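Local coordinates for protein phenolic acid decarboxylase (Sedimentibacter hydroxybenzoicus, PDB 7AE5) that catalyses the reversible, non-oxidative decarboxylation of 4-hydroxybenzoate and 3,4-dihydroxybenzoate with prenylated FMN and manganese, detoxifying phenolic compounds under anaerobic conditions, at residues C[28-36]-C[129-137]; C[65-74]-C[314-323]. One frame throughout, in Å; residues are numbered along the deposited sequence.

Contact 1. Residues C[28-36]-C[129-137]; sequences VNPEPDIAA and LPLYRINEQ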
loop_
_atom_site.group_PDB
_atom_site.type_symbol
_atom_site.label_atom_id
_atom_site.label_comp_id
_atom_site.label_asym_id
_atom_site.label_seq_id
_atom_site.Cartn_x
_atom_site.Cartn_y
_atom_site.Cartn_z
ATOM N N VAL C 28 47.860 25.610 21.144
ATOM C CA VAL C 28 46.688 25.850 20.317
ATOM C C VAL C 28 45.754 26.805 21.047
ATOM O O VAL C 28 45.851 27.007 22.260
ATOM C CB VAL C 28 45.949 24.544 19.958
ATOM C CG1 VAL C 28 46.741 23.751 18.930
ATOM C CG2 VAL C 28 45.698 23.719 21.210
ATOM N N ASN C 29 44.846 27.399 20.286
ATOM C CA ASN C 29 43.802 28.213 20.877
ATOM C C ASN C 29 42.697 27.320 21.437
ATOM O O ASN C 29 42.528 26.181 20.993
ATOM C CB ASN C 29 43.217 29.166 19.841
ATOM C CG ASN C 29 44.052 30.414 19.661
ATOM O OD1 ASN C 29 44.708 30.879 20.593
ATOM N ND2 ASN C 29 44.038 30.962 18.452
ATOM N N PRO C 30 41.940 27.806 22.422
ATOM C CA PRO C 30 40.787 27.016 22.894
ATOM C C PRO C 30 39.744 26.802 21.811
ATOM O O PRO C 30 39.252 25.680 21.636
ATOM C CB PRO C 30 40.253 27.851 24.067
ATOM C CG PRO C 30 40.766 29.235 23.819
ATOM C CD PRO C 30 42.110 29.050 23.191
ATOM N N GLU C 31 39.397 27.854 21.072
ATOM C CA GLU C 31 38.471 27.760 19.957
ATOM C C GLU C 31 39.112 28.352 18.711
ATOM O O GLU C 31 39.812 29.368 18.792
ATOM C CB GLU C 31 37.148 28.487 20.249
ATOM C CG GLU C 31 36.492 28.129 21.571
ATOM C CD GLU C 31 37.098 28.868 22.748
ATOM O OE1 GLU C 31 36.867 28.440 23.898
ATOM O OE2 GLU C 31 37.806 29.873 22.520
ATOM N N PRO C 32 38.891 27.741 17.540
ATOM C CA PRO C 32 38.118 26.504 17.411
ATOM C C PRO C 32 39.008 25.268 17.328
ATOM O O PRO C 32 38.567 24.237 16.825
ATOM C CB PRO C 32 37.363 26.721 16.103
ATOM C CG PRO C 32 38.331 27.521 15.267
ATOM C CD PRO C 32 39.208 28.318 16.221
ATOM N N ASP C 33 40.237 25.372 17.838
ATOM C CA ASP C 33 41.249 24.351 17.575
ATOM C C ASP C 33 40.864 23.001 18.170
ATOM O O ASP C 33 40.854 21.984 17.466
ATOM C CB ASP C 33 42.604 24.806 18.116
ATOM C CG ASP C 33 43.270 25.837 17.230
ATOM O OD1 ASP C 33 42.933 25.900 16.028
ATOM O OD2 ASP C 33 44.134 26.585 17.736
ATOM N N ILE C 34 40.559 22.967 19.470
ATOM C CA ILE C 34 40.366 21.690 20.153
ATOM C C ILE C 34 39.164 20.948 19.581
ATOM O O ILE C 34 39.218 19.734 19.343
ATOM C CB ILE C 34 40.226 21.906 21.671
ATOM C CG1 ILE C 34 41.525 22.464 22.252
ATOM C CG2 ILE C 34 39.875 20.599 22.361
ATOM C CD1 ILE C 34 41.400 22.926 23.686
ATOM N N ALA C 35 38.063 21.663 19.347
ATOM C CA ALA C 35 36.882 21.028 18.777
ATOM C C ALA C 35 37.126 20.587 17.338
ATOM O O ALA C 35 36.721 19.486 16.946
ATOM C CB ALA C 35 35.694 21.982 18.850
ATOM N N ALA C 36 37.782 21.433 16.537
ATOM C CA ALA C 36 38.068 21.068 15.154
ATOM C C ALA C 36 38.975 19.851 15.075
ATOM O O ALA C 36 38.861 19.053 14.137
ATOM C CB ALA C 36 38.698 22.246 14.410
ATOM N N LEU C 129 40.572 23.192 34.581
ATOM C CA LEU C 129 40.158 22.632 33.305
ATOM C C LEU C 129 40.379 23.630 32.181
ATOM O O LEU C 129 39.898 24.768 32.266
ATOM C CB LEU C 129 38.678 22.236 33.354
ATOM C CG LEU C 129 38.263 21.249 34.445
ATOM C CD1 LEU C 129 36.748 21.120 34.494
ATOM C CD2 LEU C 129 38.911 19.893 34.217
ATOM N N PRO C 130 41.098 23.254 31.124
ATOM C CA PRO C 130 41.133 24.102 29.926
ATOM C C PRO C 130 39.802 24.063 29.190
ATOM O O PRO C 130 39.617 23.276 28.255
ATOM C CB PRO C 130 42.266 23.492 29.089
ATOM C CG PRO C 130 43.047 22.636 30.044
ATOM C CD PRO C 130 42.057 22.142 31.045
ATOM N N LEU C 131 38.868 24.910 29.614
ATOM C CA LEU C 131 37.511 24.880 29.088
ATOM C C LEU C 131 37.420 25.635 27.768
ATOM O O LEU C 131 38.063 26.672 27.580
ATOM C CB LEU C 131 36.541 25.473 30.108
ATOM C CG LEU C 131 36.307 24.592 31.338
ATOM C CD1 LEU C 131 35.850 25.425 32.527
ATOM C CD2 LEU C 131 35.300 23.493 31.025
ATOM N N TYR C 132 36.601 25.110 26.859
ATOM C CA TYR C 132 36.502 25.624 25.501
ATOM C C TYR C 132 35.091 25.374 24.984
ATOM O O TYR C 132 34.302 24.653 25.598
ATOM C CB TYR C 132 37.541 24.968 24.587
ATOM C CG TYR C 132 37.385 23.467 24.490
ATOM C CD1 TYR C 132 37.883 22.631 25.482
ATOM C CD2 TYR C 132 36.735 22.887 23.410
ATOM C CE1 TYR C 132 37.738 21.260 25.398
ATOM C CE2 TYR C 132 36.585 21.519 23.317
ATOM C CZ TYR C 132 37.087 20.710 24.312
ATOM O OH TYR C 132 36.936 19.346 24.213
ATOM N N ARG C 133 34.780 25.976 23.839
ATOM C CA ARG C 133 33.475 25.803 23.213
ATOM C C ARG C 133 33.536 24.641 22.227
ATOM O O ARG C 133 34.337 24.657 21.286
ATOM C CB ARG C 133 33.022 27.081 22.510
ATOM C CG ARG C 133 31.522 27.115 22.271
ATOM C CD ARG C 133 31.088 28.304 21.432
ATOM N NE ARG C 133 31.346 29.580 22.090
ATOM C CZ ARG C 133 30.607 30.078 23.072
ATOM N NH1 ARG C 133 29.578 29.412 23.570
ATOM N NH2 ARG C 133 30.907 31.275 23.566
ATOM N N ILE C 134 32.679 23.642 22.441
ATOM C CA ILE C 134 32.724 22.427 21.633
ATOM C C ILE C 134 32.130 22.678 20.251
ATOM O O ILE C 134 32.727 22.327 19.229
ATOM C CB ILE C 134 32.004 21.278 22.358
ATOM C CG1 ILE C 134 32.524 21.153 23.792
ATOM C CG2 ILE C 134 32.185 19.972 21.599
ATOM C CD1 ILE C 134 31.858 20.062 24.589
ATOM N N ASN C 135 30.946 23.275 20.195
ATOM C CA ASN C 135 30.326 23.599 18.922
ATOM C C ASN C 135 29.996 25.084 18.870
ATOM O O ASN C 135 29.908 25.760 19.898
ATOM C CB ASN C 135 29.072 22.751 18.678
ATOM C CG ASN C 135 29.394 21.425 18.013
ATOM O OD1 ASN C 135 30.022 21.386 16.954
ATOM N ND2 ASN C 135 28.970 20.332 18.636
ATOM N N GLU C 136 29.812 25.579 17.644
ATOM C CA GLU C 136 29.757 27.021 17.414
ATOM C C GLU C 136 28.609 27.676 18.174
ATOM O O GLU C 136 28.773 28.767 18.733
ATOM C CB GLU C 136 29.635 27.303 15.917
ATOM C CG GLU C 136 30.877 27.912 15.291
ATOM C CD GLU C 136 30.583 28.602 13.972
ATOM O OE1 GLU C 136 29.796 29.572 13.969
ATOM O OE2 GLU C 136 31.140 28.173 12.938
ATOM N N GLN C 137 27.443 27.032 18.207
ATOM C CA GLN C 137 26.238 27.639 18.759
ATOM C C GLN C 137 25.922 27.157 20.168
ATOM O O GLN C 137 24.800 27.358 20.647
ATOM C CB GLN C 137 25.048 27.385 17.835
ATOM C CG GLN C 137 25.237 27.947 16.439
ATOM C CD GLN C 137 25.277 29.463 16.425
ATOM O OE1 GLN C 137 24.418 30.123 17.008
ATOM N NE2 GLN C 137 26.282 30.021 15.762
HETATM O O HOH W 1 37.229 24.442 20.324
HETATM O O HOH W 2 37.148 18.129 21.118
#
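Y132 CB lies 3.5 Å from P30 O and close to the carboxylate of E31, and from there outward the ring lies on I34. Ring atoms CG and CD1 lie near I34 CD1, and CD2 near I34 CB. I34 CG2 then sits over one face in a CH-pi contact, 3.6 Å from the ring centroid and displaced toward Y132 CZ, at 3.4 Å. With CG between the backbone N and the carbonyl carbon (chi1 60°), the ring swings in over I34, the two side chains crossing at about a right angle. At the tip, OH makes weak hydrogen bonds to N307 ND2 and to a water held by I34 O. Beside the ring, R133 N donates to the anti lone pair of E31 OE1 (3.2 Å, 140°), an oxygen that also forms a salt bridge with R36 of the ShdD chain. A second water donates to P30 O (2.7 Å) and R133 O and accepts from A35 N (3.1 Å), linking two backbones that share no direct hydrogen bond. Ring packing, one side-chain-to-backbone bond and a bridging water together dock the N-terminus of helix 33-43, entered through the cis peptide before P32, on an irregular loop, joining the N-terminal and Rift-related regions of a UbiD-family enzyme.

Contact 2. Residues C[65-74]-C[314-323]; sequences TNVHGSWQNH and WTEIDYLMAL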
loop_
_atom_site.group_PDB
_atom_site.type_symbol
_atom_site.label_atom_id
_atom_site.label_comp_id
_atom_site.label_asym_id
_atom_site.label_seq_id
_atom_site.Cartn_x
_atom_site.Cartn_y
_atom_site.Cartn_z
ATOM N N THR C 65 41.080 14.359 23.821
ATOM C CA THR C 65 39.774 14.183 23.203
ATOM C C THR C 65 39.813 12.993 22.255
ATOM O O THR C 65 40.883 12.510 21.875
ATOM C CB THR C 65 39.328 15.451 22.456
ATOM O OG1 THR C 65 37.934 15.360 22.140
ATOM C CG2 THR C 65 40.127 15.628 21.174
ATOM N N ASN C 66 38.618 12.527 21.877
ATOM C CA ASN C 66 38.450 11.357 21.009
ATOM C C ASN C 66 39.097 10.117 21.622
ATOM O O ASN C 66 39.669 9.279 20.921
ATOM C CB ASN C 66 38.993 11.619 19.602
ATOM C CG ASN C 66 38.289 10.790 18.542
ATOM O OD1 ASN C 66 37.063 10.690 18.532
ATOM N ND2 ASN C 66 39.065 10.186 17.648
ATOM N N VAL C 67 39.002 9.999 22.949
ATOM C CA VAL C 67 39.613 8.872 23.646
ATOM C C VAL C 67 38.927 7.566 23.261
ATOM O O VAL C 67 39.589 6.551 23.014
ATOM C CB VAL C 67 39.579 9.111 25.166
ATOM C CG1 VAL C 67 40.014 7.863 25.917
ATOM C CG2 VAL C 67 40.455 10.299 25.538
ATOM N N HIS C 68 37.597 7.570 23.198
ATOM C CA HIS C 68 36.817 6.397 22.819
ATOM C C HIS C 68 36.502 6.347 21.327
ATOM O O HIS C 68 35.761 5.459 20.898
ATOM C CB HIS C 68 35.499 6.358 23.601
ATOM C CG HIS C 68 35.644 5.956 25.036
ATOM N ND1 HIS C 68 36.080 6.824 26.012
ATOM C CD2 HIS C 68 35.385 4.784 25.664
ATOM C CE1 HIS C 68 36.097 6.202 27.177
ATOM N NE2 HIS C 68 35.679 4.963 26.993
ATOM N N GLY C 69 37.047 7.262 20.529
ATOM C CA GLY C 69 36.518 7.498 19.198
ATOM C C GLY C 69 36.997 6.622 18.055
ATOM O O GLY C 69 37.279 7.137 16.969
ATOM N N SER C 70 37.068 5.311 18.269
ATOM C CA SER C 70 37.403 4.367 17.208
ATOM C C SER C 70 37.282 2.961 17.769
ATOM O O SER C 70 37.388 2.747 18.979
ATOM C CB SER C 70 38.814 4.590 16.650
ATOM O OG SER C 70 39.814 4.211 17.583
ATOM N N TRP C 71 37.063 2.001 16.867
ATOM C CA TRP C 71 36.997 0.609 17.285
ATOM C C TRP C 71 38.349 0.080 17.737
ATOM O O TRP C 71 38.396 -0.913 18.471
ATOM C CB TRP C 71 36.432 -0.252 16.156
ATOM C CG TRP C 71 34.977 -0.001 15.940
ATOM C CD1 TRP C 71 34.382 0.486 14.812
ATOM C CD2 TRP C 71 33.931 -0.181 16.902
ATOM N NE1 TRP C 71 33.026 0.592 15.005
ATOM C CE2 TRP C 71 32.724 0.193 16.281
ATOM C CE3 TRP C 71 33.898 -0.633 18.226
ATOM C CZ2 TRP C 71 31.496 0.130 16.937
ATOM C CZ3 TRP C 71 32.678 -0.695 18.876
ATOM C CH2 TRP C 71 31.494 -0.317 18.230
ATOM N N GLN C 72 39.443 0.717 17.321
ATOM C CA GLN C 72 40.749 0.373 17.871
ATOM C C GLN C 72 40.840 0.789 19.334
ATOM O O GLN C 72 41.236 -0.008 20.193
ATOM C CB GLN C 72 41.862 1.030 17.051
ATOM C CG GLN C 72 42.174 0.336 15.730
ATOM C CD GLN C 72 41.048 0.459 14.719
ATOM O OE1 GLN C 72 40.275 1.416 14.746
ATOM N NE2 GLN C 72 40.954 -0.512 13.818
ATOM N N ASN C 73 40.469 2.037 19.636
ATOM C CA ASN C 73 40.462 2.499 21.021
ATOM C C ASN C 73 39.461 1.710 21.856
ATOM O O ASN C 73 39.720 1.404 23.026
ATOM C CB ASN C 73 40.133 3.991 21.072
ATOM C CG ASN C 73 41.125 4.834 20.299
ATOM O OD1 ASN C 73 41.932 4.314 19.529
ATOM N ND2 ASN C 73 41.062 6.146 20.492
ATOM N N HIS C 74 38.306 1.384 21.270
ATOM C CA HIS C 74 37.309 0.579 21.968
ATOM C C HIS C 74 37.846 -0.811 22.282
ATOM O O HIS C 74 37.629 -1.335 23.381
ATOM C CB HIS C 74 36.040 0.488 21.120
ATOM C CG HIS C 74 34.831 0.023 21.872
ATOM N ND1 HIS C 74 34.613 -1.301 22.187
ATOM C CD2 HIS C 74 33.765 0.705 22.354
ATOM C CE1 HIS C 74 33.469 -1.414 22.839
ATOM N NE2 HIS C 74 32.934 -0.211 22.954
ATOM N N TRP C 314 29.457 9.739 12.431
ATOM C CA TRP C 314 29.862 9.262 13.753
ATOM C C TRP C 314 30.923 10.153 14.391
ATOM O O TRP C 314 31.810 10.674 13.711
ATOM C CB TRP C 314 30.393 7.827 13.667
ATOM C CG TRP C 314 29.346 6.766 13.840
ATOM C CD1 TRP C 314 28.081 6.766 13.322
ATOM C CD2 TRP C 314 29.474 5.548 14.584
ATOM N NE1 TRP C 314 27.416 5.623 13.700
ATOM C CE2 TRP C 314 28.248 4.860 14.476
ATOM C CE3 TRP C 314 30.504 4.976 15.338
ATOM C CZ2 TRP C 314 28.028 3.627 15.088
ATOM C CZ3 TRP C 314 30.282 3.751 15.946
ATOM C CH2 TRP C 314 29.055 3.090 15.814
ATOM N N THR C 315 30.816 10.330 15.704
ATOM C CA THR C 315 31.865 10.967 16.492
ATOM C C THR C 315 32.155 10.029 17.662
ATOM O O THR C 315 31.755 8.859 17.671
ATOM C CB THR C 315 31.477 12.383 16.947
ATOM O OG1 THR C 315 30.337 12.328 17.810
ATOM C CG2 THR C 315 31.160 13.274 15.752
ATOM N N GLU C 316 32.863 10.538 18.675
ATOM C CA GLU C 316 33.209 9.702 19.822
ATOM C C GLU C 316 31.961 9.223 20.556
ATOM O O GLU C 316 31.920 8.089 21.047
ATOM C CB GLU C 316 34.127 10.466 20.773
ATOM C CG GLU C 316 34.680 9.611 21.887
ATOM C CD GLU C 316 35.471 10.408 22.899
ATOM O OE1 GLU C 316 35.698 11.616 22.671
ATOM O OE2 GLU C 316 35.870 9.823 23.927
ATOM N N ILE C 317 30.928 10.069 20.627
ATOM C CA ILE C 317 29.731 9.739 21.400
ATOM C C ILE C 317 29.084 8.455 20.896
ATOM O O ILE C 317 28.537 7.676 21.686
ATOM C CB ILE C 317 28.738 10.919 21.375
ATOM C CG1 ILE C 317 27.522 10.621 22.256
ATOM C CG2 ILE C 317 28.296 11.231 19.951
ATOM C CD1 ILE C 317 27.839 10.549 23.735
ATOM N N ASP C 318 29.143 8.203 19.586
ATOM C CA ASP C 318 28.532 6.995 19.041
ATOM C C ASP C 318 29.206 5.739 19.573
ATOM O O ASP C 318 28.542 4.715 19.771
ATOM C CB ASP C 318 28.584 7.031 17.514
ATOM C CG ASP C 318 27.839 8.219 16.938
ATOM O OD1 ASP C 318 26.623 8.091 16.681
ATOM O OD2 ASP C 318 28.465 9.286 16.760
ATOM N N TYR C 319 30.514 5.796 19.821
ATOM C CA TYR C 319 31.192 4.641 20.396
ATOM C C TYR C 319 30.840 4.461 21.868
ATOM O O TYR C 319 30.900 3.338 22.383
ATOM C CB TYR C 319 32.703 4.778 20.204
ATOM C CG TYR C 319 33.119 4.790 18.749
ATOM C CD1 TYR C 319 33.353 3.604 18.064
ATOM C CD2 TYR C 319 33.258 5.985 18.054
ATOM C CE1 TYR C 319 33.728 3.607 16.731
ATOM C CE2 TYR C 319 33.632 5.998 16.721
ATOM C CZ TYR C 319 33.866 4.807 16.065
ATOM O OH TYR C 319 34.236 4.818 14.738
ATOM N N LEU C 320 30.459 5.541 22.558
ATOM C CA LEU C 320 30.004 5.423 23.940
ATOM C C LEU C 320 28.606 4.833 24.059
ATOM O O LEU C 320 28.184 4.516 25.176
ATOM C CB LEU C 320 30.025 6.786 24.643
ATOM C CG LEU C 320 31.338 7.362 25.185
ATOM C CD1 LEU C 320 32.164 6.288 25.880
ATOM C CD2 LEU C 320 32.152 8.062 24.111
ATOM N N MET C 321 27.877 4.684 22.950
ATOM C CA MET C 321 26.518 4.156 22.985
ATOM C C MET C 321 26.323 2.975 22.044
ATOM O O MET C 321 25.179 2.559 21.824
ATOM C CB MET C 321 25.504 5.253 22.640
ATOM C CG MET C 321 25.636 6.518 23.471
ATOM S SD MET C 321 24.847 7.931 22.677
ATOM C CE MET C 321 23.182 7.314 22.469
ATOM N N ALA C 322 27.400 2.420 21.490
ATOM C CA ALA C 322 27.269 1.436 20.416
ATOM C C ALA C 322 26.924 0.051 20.957
ATOM O O ALA C 322 25.796 -0.428 20.798
ATOM C CB ALA C 322 28.557 1.398 19.588
ATOM N N LEU C 323 27.891 -0.608 21.598
ATOM C CA LEU C 323 27.706 -1.991 22.019
ATOM C C LEU C 323 27.002 -2.119 23.363
ATOM O O LEU C 323 26.389 -3.160 23.627
ATOM C CB LEU C 323 29.059 -2.704 22.071
ATOM C CG LEU C 323 29.796 -2.817 20.736
ATOM C CD1 LEU C 323 30.957 -3.792 20.838
ATOM C CD2 LEU C 323 28.838 -3.238 19.630
HETATM O O HOH W 3 35.995 13.465 21.114
HETATM O O HOH W 4 35.179 12.733 18.240
HETATM O O HOH W 5 37.479 11.785 24.802
HETATM O O HOH W 6 36.724 3.246 14.143
HETATM O O HOH W 7 30.354 0.467 22.327
#
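Both faces of the Y319 ring are covered: G69 C and S70 N lie against one, and W314 CE3, from its own segment, against the other. Its edge points at the face of the W71 indole, forming with the five-membered ring a T-shaped pair, centroids 4.9 Å apart and planes at 76°; Y319 CE1 comes to 3.5 Å from W71 NE1. The benzo end of the indole reaches W314 CZ3, A322 CB and L323 CG, while its CZ3 lies over the centre of the H74 ring. On H68, L320 CD1 covers one face, 3.7 Å from the centroid, and E316 OE2 stands at the edge. Here the turn before helix 71-77 of the UbiD N-terminal region docks on the short, weakly bonded helix 316-320, in a segment that overlaps the C-terminal family region. The turn is compact: G69 centres an inverse gamma turn, and S70 OG caps the helix by accepting from N73 N (3.1 Å). Extended beyond CG, with CG anti to N (chi1 -172°), E316 brings its carboxylate to this turn's backbone. H68 N donates to E316 OE2 in a nearly straight bond (2.9 Å, 169°) that arrives from above the carboxylate plane. K145 pairs with the same oxygen and also hydrogen-bonds H68 ND1. Water links W71 N to Y319 OH, and another joins Y319 O to L323 N.

Both contacts are buried, yet they illustrate how chemistry follows position. Contact 2, its centre about 8 Å from the chain centre, is aromatic, with a carboxylate paired inside the chain. Contact 1, about 22 Å out, buries roughly half as much surface between its segments, and its charged side chains, E31 and R133, find partners on ShdD. The two do not touch, their nearest atoms being about 5 Å apart, but they share supports: helix 33-43 begins in contact 1 and, through R39 and A41, packs on T315 and N66 of contact 2. N307 hydrogen-bonds with T65 OG1 of contact 2 and weakly with Y132 OH of contact 1, and each contact also touches the second subunit.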